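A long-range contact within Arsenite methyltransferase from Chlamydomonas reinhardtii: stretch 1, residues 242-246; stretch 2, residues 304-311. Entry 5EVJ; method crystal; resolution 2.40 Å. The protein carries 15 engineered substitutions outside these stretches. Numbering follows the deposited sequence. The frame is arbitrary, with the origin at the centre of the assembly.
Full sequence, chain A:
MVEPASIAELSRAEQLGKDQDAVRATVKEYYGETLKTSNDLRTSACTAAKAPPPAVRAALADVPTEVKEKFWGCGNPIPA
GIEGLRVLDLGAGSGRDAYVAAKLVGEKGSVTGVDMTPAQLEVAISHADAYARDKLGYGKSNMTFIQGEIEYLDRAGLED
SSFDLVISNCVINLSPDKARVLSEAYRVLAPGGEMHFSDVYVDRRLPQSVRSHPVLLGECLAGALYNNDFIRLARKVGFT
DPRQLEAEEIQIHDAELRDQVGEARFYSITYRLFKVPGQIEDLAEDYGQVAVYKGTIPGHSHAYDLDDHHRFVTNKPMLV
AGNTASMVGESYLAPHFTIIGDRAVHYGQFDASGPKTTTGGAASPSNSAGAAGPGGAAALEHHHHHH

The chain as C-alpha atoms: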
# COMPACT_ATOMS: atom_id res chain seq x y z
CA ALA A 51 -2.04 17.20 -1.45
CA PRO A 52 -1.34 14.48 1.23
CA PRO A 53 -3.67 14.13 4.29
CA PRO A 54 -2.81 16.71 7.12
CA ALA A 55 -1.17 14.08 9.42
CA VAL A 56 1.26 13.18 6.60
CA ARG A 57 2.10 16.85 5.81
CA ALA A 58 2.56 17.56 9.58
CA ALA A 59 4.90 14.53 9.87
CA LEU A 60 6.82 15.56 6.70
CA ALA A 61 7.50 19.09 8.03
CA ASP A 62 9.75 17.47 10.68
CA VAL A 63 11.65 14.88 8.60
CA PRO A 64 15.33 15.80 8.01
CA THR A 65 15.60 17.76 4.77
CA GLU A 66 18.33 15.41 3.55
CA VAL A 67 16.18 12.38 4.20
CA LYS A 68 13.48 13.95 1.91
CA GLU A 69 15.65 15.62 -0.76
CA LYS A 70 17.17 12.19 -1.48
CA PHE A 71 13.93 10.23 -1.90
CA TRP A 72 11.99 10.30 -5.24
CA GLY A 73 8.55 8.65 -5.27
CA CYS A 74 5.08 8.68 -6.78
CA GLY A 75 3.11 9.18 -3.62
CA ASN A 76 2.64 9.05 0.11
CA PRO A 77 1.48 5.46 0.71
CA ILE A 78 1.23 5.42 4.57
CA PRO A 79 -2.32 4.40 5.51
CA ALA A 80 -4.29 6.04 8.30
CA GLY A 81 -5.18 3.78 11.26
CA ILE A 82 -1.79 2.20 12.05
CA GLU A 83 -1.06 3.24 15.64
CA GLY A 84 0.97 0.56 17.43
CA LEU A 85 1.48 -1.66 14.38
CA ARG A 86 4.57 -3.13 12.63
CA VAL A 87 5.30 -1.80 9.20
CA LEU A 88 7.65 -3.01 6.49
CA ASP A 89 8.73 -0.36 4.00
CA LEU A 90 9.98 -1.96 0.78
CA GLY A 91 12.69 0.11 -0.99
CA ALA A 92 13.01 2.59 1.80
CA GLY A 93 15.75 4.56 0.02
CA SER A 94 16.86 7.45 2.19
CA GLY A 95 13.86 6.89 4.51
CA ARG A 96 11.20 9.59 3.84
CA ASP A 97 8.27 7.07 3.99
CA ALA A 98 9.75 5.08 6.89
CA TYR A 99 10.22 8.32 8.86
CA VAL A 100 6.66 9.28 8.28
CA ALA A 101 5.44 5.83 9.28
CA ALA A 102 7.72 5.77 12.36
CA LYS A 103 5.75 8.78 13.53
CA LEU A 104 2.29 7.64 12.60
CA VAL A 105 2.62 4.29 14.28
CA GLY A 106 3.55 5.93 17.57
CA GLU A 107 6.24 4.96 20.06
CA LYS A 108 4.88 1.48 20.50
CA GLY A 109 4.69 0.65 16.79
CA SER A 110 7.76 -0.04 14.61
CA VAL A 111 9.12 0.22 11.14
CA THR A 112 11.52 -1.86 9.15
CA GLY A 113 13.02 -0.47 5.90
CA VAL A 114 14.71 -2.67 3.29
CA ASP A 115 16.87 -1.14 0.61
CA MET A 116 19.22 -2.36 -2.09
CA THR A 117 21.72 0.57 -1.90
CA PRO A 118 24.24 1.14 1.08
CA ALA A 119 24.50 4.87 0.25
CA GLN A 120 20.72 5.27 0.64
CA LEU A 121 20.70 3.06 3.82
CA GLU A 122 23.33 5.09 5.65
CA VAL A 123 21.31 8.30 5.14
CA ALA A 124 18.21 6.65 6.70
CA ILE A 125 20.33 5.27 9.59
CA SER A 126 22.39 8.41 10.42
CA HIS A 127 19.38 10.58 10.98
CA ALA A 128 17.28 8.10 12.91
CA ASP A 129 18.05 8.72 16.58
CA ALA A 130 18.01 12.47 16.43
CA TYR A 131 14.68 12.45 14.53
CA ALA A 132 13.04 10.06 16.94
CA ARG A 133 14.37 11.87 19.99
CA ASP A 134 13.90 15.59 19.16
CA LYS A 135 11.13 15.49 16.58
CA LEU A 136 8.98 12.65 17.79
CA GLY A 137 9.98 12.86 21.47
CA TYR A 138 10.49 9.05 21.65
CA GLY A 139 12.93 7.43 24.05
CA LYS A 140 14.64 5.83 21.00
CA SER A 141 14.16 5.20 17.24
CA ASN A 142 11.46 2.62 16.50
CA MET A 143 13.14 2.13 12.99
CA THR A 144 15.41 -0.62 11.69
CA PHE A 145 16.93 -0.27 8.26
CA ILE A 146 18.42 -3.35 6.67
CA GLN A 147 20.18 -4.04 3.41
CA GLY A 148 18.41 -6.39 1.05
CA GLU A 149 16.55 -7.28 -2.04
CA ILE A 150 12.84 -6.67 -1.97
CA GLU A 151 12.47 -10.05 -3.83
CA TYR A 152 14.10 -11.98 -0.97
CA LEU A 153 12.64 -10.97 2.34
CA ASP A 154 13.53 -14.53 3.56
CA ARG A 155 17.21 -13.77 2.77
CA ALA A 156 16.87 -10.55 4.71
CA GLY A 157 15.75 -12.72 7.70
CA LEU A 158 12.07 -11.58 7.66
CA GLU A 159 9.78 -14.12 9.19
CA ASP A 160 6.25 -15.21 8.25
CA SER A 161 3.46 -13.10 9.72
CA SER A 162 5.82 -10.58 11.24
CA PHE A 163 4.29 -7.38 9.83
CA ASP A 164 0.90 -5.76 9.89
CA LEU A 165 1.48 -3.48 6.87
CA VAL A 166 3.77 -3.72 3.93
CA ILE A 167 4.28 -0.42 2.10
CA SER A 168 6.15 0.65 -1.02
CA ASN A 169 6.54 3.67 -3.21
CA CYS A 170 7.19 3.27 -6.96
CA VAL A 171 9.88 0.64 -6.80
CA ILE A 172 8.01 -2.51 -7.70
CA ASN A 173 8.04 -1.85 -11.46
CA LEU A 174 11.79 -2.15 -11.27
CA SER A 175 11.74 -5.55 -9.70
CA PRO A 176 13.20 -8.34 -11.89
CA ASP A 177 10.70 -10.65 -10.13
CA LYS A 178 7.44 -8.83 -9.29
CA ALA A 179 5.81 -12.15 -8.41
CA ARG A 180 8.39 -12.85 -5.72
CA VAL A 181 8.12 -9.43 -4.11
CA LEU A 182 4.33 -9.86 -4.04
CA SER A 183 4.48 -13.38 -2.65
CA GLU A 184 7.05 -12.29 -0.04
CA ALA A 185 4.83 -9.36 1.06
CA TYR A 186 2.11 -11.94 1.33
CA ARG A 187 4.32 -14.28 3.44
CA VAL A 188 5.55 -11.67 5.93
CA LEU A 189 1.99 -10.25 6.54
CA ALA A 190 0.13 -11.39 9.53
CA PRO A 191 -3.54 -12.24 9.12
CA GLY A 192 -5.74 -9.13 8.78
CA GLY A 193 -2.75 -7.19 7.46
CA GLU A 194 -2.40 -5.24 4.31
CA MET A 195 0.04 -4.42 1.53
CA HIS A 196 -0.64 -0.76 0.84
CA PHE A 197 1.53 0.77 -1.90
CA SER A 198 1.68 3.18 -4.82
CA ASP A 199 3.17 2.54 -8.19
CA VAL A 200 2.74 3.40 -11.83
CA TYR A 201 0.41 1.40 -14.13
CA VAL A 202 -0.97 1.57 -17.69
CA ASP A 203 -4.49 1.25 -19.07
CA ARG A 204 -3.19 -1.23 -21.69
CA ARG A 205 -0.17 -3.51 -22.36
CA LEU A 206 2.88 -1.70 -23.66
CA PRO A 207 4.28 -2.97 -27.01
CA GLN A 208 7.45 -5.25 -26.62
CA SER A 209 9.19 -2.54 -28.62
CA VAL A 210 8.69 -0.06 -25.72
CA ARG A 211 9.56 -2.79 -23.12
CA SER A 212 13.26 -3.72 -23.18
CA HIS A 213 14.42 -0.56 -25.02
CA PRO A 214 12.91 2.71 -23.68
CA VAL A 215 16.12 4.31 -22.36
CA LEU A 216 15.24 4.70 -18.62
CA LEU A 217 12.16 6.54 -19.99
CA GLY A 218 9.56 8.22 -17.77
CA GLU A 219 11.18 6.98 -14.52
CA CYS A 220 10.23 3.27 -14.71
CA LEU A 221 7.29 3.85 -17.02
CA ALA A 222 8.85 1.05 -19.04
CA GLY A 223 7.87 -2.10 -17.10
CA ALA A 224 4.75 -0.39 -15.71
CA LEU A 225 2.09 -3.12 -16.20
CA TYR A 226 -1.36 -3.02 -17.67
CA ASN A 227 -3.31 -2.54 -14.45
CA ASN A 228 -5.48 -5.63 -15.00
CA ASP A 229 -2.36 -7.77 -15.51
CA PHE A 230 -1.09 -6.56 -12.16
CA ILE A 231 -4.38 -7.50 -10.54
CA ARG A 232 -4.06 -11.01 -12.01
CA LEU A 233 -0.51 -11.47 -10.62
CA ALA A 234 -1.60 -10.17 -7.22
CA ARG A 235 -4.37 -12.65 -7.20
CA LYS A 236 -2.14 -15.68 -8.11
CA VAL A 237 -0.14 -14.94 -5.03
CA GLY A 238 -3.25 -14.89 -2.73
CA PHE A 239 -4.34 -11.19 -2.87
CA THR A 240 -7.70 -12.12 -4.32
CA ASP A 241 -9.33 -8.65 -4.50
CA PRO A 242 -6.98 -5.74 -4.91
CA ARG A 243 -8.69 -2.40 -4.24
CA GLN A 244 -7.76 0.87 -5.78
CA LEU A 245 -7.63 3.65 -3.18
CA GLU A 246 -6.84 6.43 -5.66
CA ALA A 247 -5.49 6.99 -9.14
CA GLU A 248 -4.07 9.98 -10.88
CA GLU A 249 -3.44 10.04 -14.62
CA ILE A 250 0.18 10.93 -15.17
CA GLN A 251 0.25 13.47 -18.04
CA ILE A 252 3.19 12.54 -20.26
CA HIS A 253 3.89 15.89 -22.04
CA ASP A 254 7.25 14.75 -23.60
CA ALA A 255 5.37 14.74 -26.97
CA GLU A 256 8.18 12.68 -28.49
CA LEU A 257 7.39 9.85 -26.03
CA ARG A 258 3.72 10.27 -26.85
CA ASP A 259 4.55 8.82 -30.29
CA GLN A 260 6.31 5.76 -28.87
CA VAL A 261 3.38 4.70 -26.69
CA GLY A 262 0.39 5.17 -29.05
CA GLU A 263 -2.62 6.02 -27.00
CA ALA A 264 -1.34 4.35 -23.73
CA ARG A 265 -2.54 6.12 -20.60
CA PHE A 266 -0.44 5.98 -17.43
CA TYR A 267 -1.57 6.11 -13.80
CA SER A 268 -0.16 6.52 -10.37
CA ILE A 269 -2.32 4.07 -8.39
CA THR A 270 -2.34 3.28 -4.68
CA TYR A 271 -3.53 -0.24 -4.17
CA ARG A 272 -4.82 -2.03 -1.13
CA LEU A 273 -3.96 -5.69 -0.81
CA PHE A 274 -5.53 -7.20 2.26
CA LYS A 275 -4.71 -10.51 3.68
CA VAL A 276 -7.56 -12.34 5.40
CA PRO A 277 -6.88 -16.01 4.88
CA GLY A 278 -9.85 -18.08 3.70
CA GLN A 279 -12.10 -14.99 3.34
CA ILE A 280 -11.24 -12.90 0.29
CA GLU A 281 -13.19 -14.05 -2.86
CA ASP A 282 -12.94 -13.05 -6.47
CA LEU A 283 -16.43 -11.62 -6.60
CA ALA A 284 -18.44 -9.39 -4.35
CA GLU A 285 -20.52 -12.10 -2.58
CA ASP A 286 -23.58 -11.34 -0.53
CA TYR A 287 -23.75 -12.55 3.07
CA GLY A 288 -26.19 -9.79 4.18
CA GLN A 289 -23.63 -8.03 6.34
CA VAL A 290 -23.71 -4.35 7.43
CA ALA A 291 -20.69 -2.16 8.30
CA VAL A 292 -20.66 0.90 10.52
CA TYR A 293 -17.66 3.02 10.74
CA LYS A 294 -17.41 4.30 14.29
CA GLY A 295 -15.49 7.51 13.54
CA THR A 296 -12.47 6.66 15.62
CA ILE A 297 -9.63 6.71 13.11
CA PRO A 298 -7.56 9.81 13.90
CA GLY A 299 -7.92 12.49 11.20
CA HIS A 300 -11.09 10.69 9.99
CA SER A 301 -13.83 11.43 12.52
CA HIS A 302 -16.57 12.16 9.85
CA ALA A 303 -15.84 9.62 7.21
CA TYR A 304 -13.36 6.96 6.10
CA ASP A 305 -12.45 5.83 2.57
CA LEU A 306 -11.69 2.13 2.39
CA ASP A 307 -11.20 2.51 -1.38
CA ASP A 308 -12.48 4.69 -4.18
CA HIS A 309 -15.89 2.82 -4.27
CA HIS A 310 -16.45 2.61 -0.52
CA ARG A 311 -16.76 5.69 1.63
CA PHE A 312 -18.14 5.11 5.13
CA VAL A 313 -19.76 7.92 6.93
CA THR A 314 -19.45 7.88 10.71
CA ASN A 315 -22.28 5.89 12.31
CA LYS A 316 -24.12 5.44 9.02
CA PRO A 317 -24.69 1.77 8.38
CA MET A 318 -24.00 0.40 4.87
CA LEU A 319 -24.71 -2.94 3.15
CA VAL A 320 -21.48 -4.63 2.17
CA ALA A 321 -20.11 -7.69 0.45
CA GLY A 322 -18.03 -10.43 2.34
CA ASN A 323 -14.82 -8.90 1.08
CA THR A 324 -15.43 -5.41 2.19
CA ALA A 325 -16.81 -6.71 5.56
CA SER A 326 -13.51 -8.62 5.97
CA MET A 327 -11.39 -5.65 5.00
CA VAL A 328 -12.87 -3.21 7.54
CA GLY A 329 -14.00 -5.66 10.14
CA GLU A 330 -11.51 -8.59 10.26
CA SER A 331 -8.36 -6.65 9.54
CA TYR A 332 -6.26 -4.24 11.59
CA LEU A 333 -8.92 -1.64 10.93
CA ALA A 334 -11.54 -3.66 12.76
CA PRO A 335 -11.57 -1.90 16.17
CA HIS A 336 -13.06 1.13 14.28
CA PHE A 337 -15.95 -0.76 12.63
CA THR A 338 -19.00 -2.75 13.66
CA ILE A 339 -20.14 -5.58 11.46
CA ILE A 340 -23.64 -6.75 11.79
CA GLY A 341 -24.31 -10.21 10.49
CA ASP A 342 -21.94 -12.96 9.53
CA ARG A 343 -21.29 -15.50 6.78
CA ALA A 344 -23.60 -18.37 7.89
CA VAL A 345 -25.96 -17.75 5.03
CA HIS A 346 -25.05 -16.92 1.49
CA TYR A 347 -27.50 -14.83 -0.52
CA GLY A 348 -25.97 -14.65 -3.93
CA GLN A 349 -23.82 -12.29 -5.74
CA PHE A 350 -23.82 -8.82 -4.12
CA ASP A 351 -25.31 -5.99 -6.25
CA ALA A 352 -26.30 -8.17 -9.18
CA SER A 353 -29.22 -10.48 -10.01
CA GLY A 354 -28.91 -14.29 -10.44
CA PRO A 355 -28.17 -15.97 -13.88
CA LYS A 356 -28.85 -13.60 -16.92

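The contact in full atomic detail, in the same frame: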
# COMPACT_ATOMS: atom_id res chain seq x y z
N PRO A 242 -7.62 -7.02 -5.00
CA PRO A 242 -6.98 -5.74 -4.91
C PRO A 242 -7.98 -4.60 -5.01
O PRO A 242 -8.89 -4.70 -5.77
CB PRO A 242 -6.07 -5.69 -6.17
CG PRO A 242 -5.76 -7.10 -6.45
CD PRO A 242 -7.11 -7.77 -6.17
N ARG A 243 -7.78 -3.53 -4.26
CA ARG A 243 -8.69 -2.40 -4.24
C ARG A 243 -7.87 -1.18 -4.50
O ARG A 243 -6.80 -1.00 -3.94
CB ARG A 243 -9.38 -2.27 -2.88
CG ARG A 243 -10.36 -3.38 -2.56
CD ARG A 243 -11.74 -3.20 -3.19
NE ARG A 243 -12.55 -4.39 -2.86
CZ ARG A 243 -13.49 -4.40 -1.92
NH1 ARG A 243 -13.77 -3.29 -1.28
NH2 ARG A 243 -14.17 -5.51 -1.65
N GLN A 244 -8.39 -0.35 -5.36
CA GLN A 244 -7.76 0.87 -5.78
C GLN A 244 -8.18 1.99 -4.79
O GLN A 244 -9.38 2.30 -4.62
CB GLN A 244 -8.22 1.09 -7.23
CG GLN A 244 -7.99 2.50 -7.73
CD GLN A 244 -8.21 2.62 -9.22
OE1 GLN A 244 -7.72 1.80 -10.01
NE2 GLN A 244 -8.96 3.65 -9.62
N LEU A 245 -7.23 2.60 -4.12
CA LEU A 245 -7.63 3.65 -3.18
C LEU A 245 -7.73 4.98 -3.93
O LEU A 245 -8.65 5.75 -3.69
CB LEU A 245 -6.60 3.77 -2.02
CG LEU A 245 -6.83 4.96 -1.04
CD1 LEU A 245 -8.22 4.89 -0.40
CD2 LEU A 245 -5.77 5.13 0.02
N GLU A 246 -6.79 5.24 -4.83
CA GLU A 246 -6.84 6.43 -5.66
C GLU A 246 -5.86 6.36 -6.85
O GLU A 246 -4.82 5.68 -6.81
CB GLU A 246 -6.54 7.68 -4.85
CG GLU A 246 -5.07 7.85 -4.49
CD GLU A 246 -4.90 8.92 -3.42
OE1 GLU A 246 -5.13 10.12 -3.71
OE2 GLU A 246 -4.55 8.55 -2.27
N TYR A 304 -14.57 7.69 6.49
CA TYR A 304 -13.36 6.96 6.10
C TYR A 304 -13.49 6.31 4.70
O TYR A 304 -14.44 5.53 4.42
CB TYR A 304 -13.18 5.85 7.10
CG TYR A 304 -11.99 4.99 6.75
CD1 TYR A 304 -10.70 5.47 6.96
CD2 TYR A 304 -12.15 3.72 6.23
CE1 TYR A 304 -9.59 4.68 6.64
CE2 TYR A 304 -11.06 2.91 5.94
CZ TYR A 304 -9.79 3.41 6.13
OH TYR A 304 -8.71 2.64 5.81
N ASP A 305 -12.57 6.61 3.83
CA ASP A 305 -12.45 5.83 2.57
C ASP A 305 -11.67 4.51 2.68
O ASP A 305 -10.44 4.53 2.77
CB ASP A 305 -11.80 6.69 1.48
CG ASP A 305 -12.61 8.00 1.19
OD1 ASP A 305 -13.86 7.93 1.03
OD2 ASP A 305 -11.98 9.08 1.19
N LEU A 306 -12.37 3.38 2.61
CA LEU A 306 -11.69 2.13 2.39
C LEU A 306 -11.01 2.20 1.03
O LEU A 306 -9.83 1.87 0.86
CB LEU A 306 -12.68 0.97 2.40
CG LEU A 306 -12.12 -0.42 1.97
CD1 LEU A 306 -11.05 -0.94 2.96
CD2 LEU A 306 -13.29 -1.41 1.98
N ASP A 307 -11.77 2.51 -0.01
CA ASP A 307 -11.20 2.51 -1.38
C ASP A 307 -12.06 3.47 -2.14
O ASP A 307 -13.02 4.00 -1.56
CB ASP A 307 -11.20 1.11 -2.01
CG ASP A 307 -12.56 0.45 -2.00
OD1 ASP A 307 -13.56 1.10 -2.41
OD2 ASP A 307 -12.64 -0.75 -1.62
N ASP A 308 -11.78 3.67 -3.42
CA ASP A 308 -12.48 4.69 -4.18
C ASP A 308 -13.94 4.36 -4.51
O ASP A 308 -14.59 5.20 -5.10
CB ASP A 308 -11.72 5.03 -5.46
CG ASP A 308 -11.63 3.84 -6.41
OD1 ASP A 308 -12.22 2.77 -6.18
OD2 ASP A 308 -10.89 3.98 -7.39
N HIS A 309 -14.42 3.16 -4.16
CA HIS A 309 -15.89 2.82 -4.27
C HIS A 309 -16.57 2.61 -2.94
O HIS A 309 -17.72 2.16 -2.89
CB HIS A 309 -16.09 1.57 -5.14
CG HIS A 309 -15.58 1.77 -6.53
ND1 HIS A 309 -16.25 2.54 -7.46
CD2 HIS A 309 -14.44 1.37 -7.12
CE1 HIS A 309 -15.55 2.59 -8.58
NE2 HIS A 309 -14.45 1.88 -8.40
N HIS A 310 -15.88 2.91 -1.85
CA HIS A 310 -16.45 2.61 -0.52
C HIS A 310 -16.05 3.68 0.45
O HIS A 310 -14.98 3.61 1.05
CB HIS A 310 -15.99 1.24 0.02
CG HIS A 310 -16.40 0.09 -0.84
ND1 HIS A 310 -15.72 -0.28 -1.98
CD2 HIS A 310 -17.45 -0.78 -0.73
CE1 HIS A 310 -16.31 -1.33 -2.52
NE2 HIS A 310 -17.36 -1.65 -1.78
N ARG A 311 -16.94 4.64 0.64
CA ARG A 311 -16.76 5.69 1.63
C ARG A 311 -17.79 5.47 2.73
O ARG A 311 -18.95 5.37 2.44
CB ARG A 311 -16.98 7.05 0.98
CG ARG A 311 -17.07 8.22 1.95
CD ARG A 311 -16.97 9.48 1.11
NE ARG A 311 -16.21 10.51 1.78
CZ ARG A 311 -16.73 11.38 2.65
NH1 ARG A 311 -18.05 11.35 2.95
NH2 ARG A 311 -15.94 12.30 3.22

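The strongest link is a salt bridge between Arg243 and Asp307. Arg243 NH1 donates a hydrogen bond to Asp307 OD2 at 2.8 Å, with a nearly straight angle of 167°. The carboxylate oxygen lies at the edge of the guanidinium, near its plane, where the N-H bonds point. Opposite charge and good direction therefore act together.

Asp307 is held in place from its own side. Asp307 OD1 accepts from His310 ND1 at 2.6 Å and from His309 N at 2.8 Å. These bonds fall within the type I turn from Asp307 to His310, which is closed by His310 N to Asp307 O at 3.1 Å. The carboxylate thus ties the turn together with one oxygen and reaches Arg243 with the other. Arg243 NH1 also sits over one face of the His310 ring, 3.4 Å from His310 CE1.

The second polar link joins Gln244 and Asp308. Asp308 N donates to Gln244 O at 3.0 Å, again at 167°. This bond fixes the backbone of the turn against the strand. The Gln244 side chain adds a bond from NE2 to Asp308 OD2, also 3.0 Å, but its angle of 130° is less favourable. The two residues are therefore paired through both backbone and side chain.

Packing completes the contact. Leu245 starts with its CA-to-CB bond pointing away, yet the end of the side chain comes nearer to stretch 2. Leu245 CD1 lies 3.6 Å from Leu306 O and 3.9 Å from Asp307 CA, so this methyl packs against backbone. Leu245 O is 3.6 Å from Asp308 CB. Leu306 CD2 approaches Arg243 NH1 at 3.8 Å, a van der Waals contact beside the salt bridge. Together the stretches bury 366 Å², both sides summed.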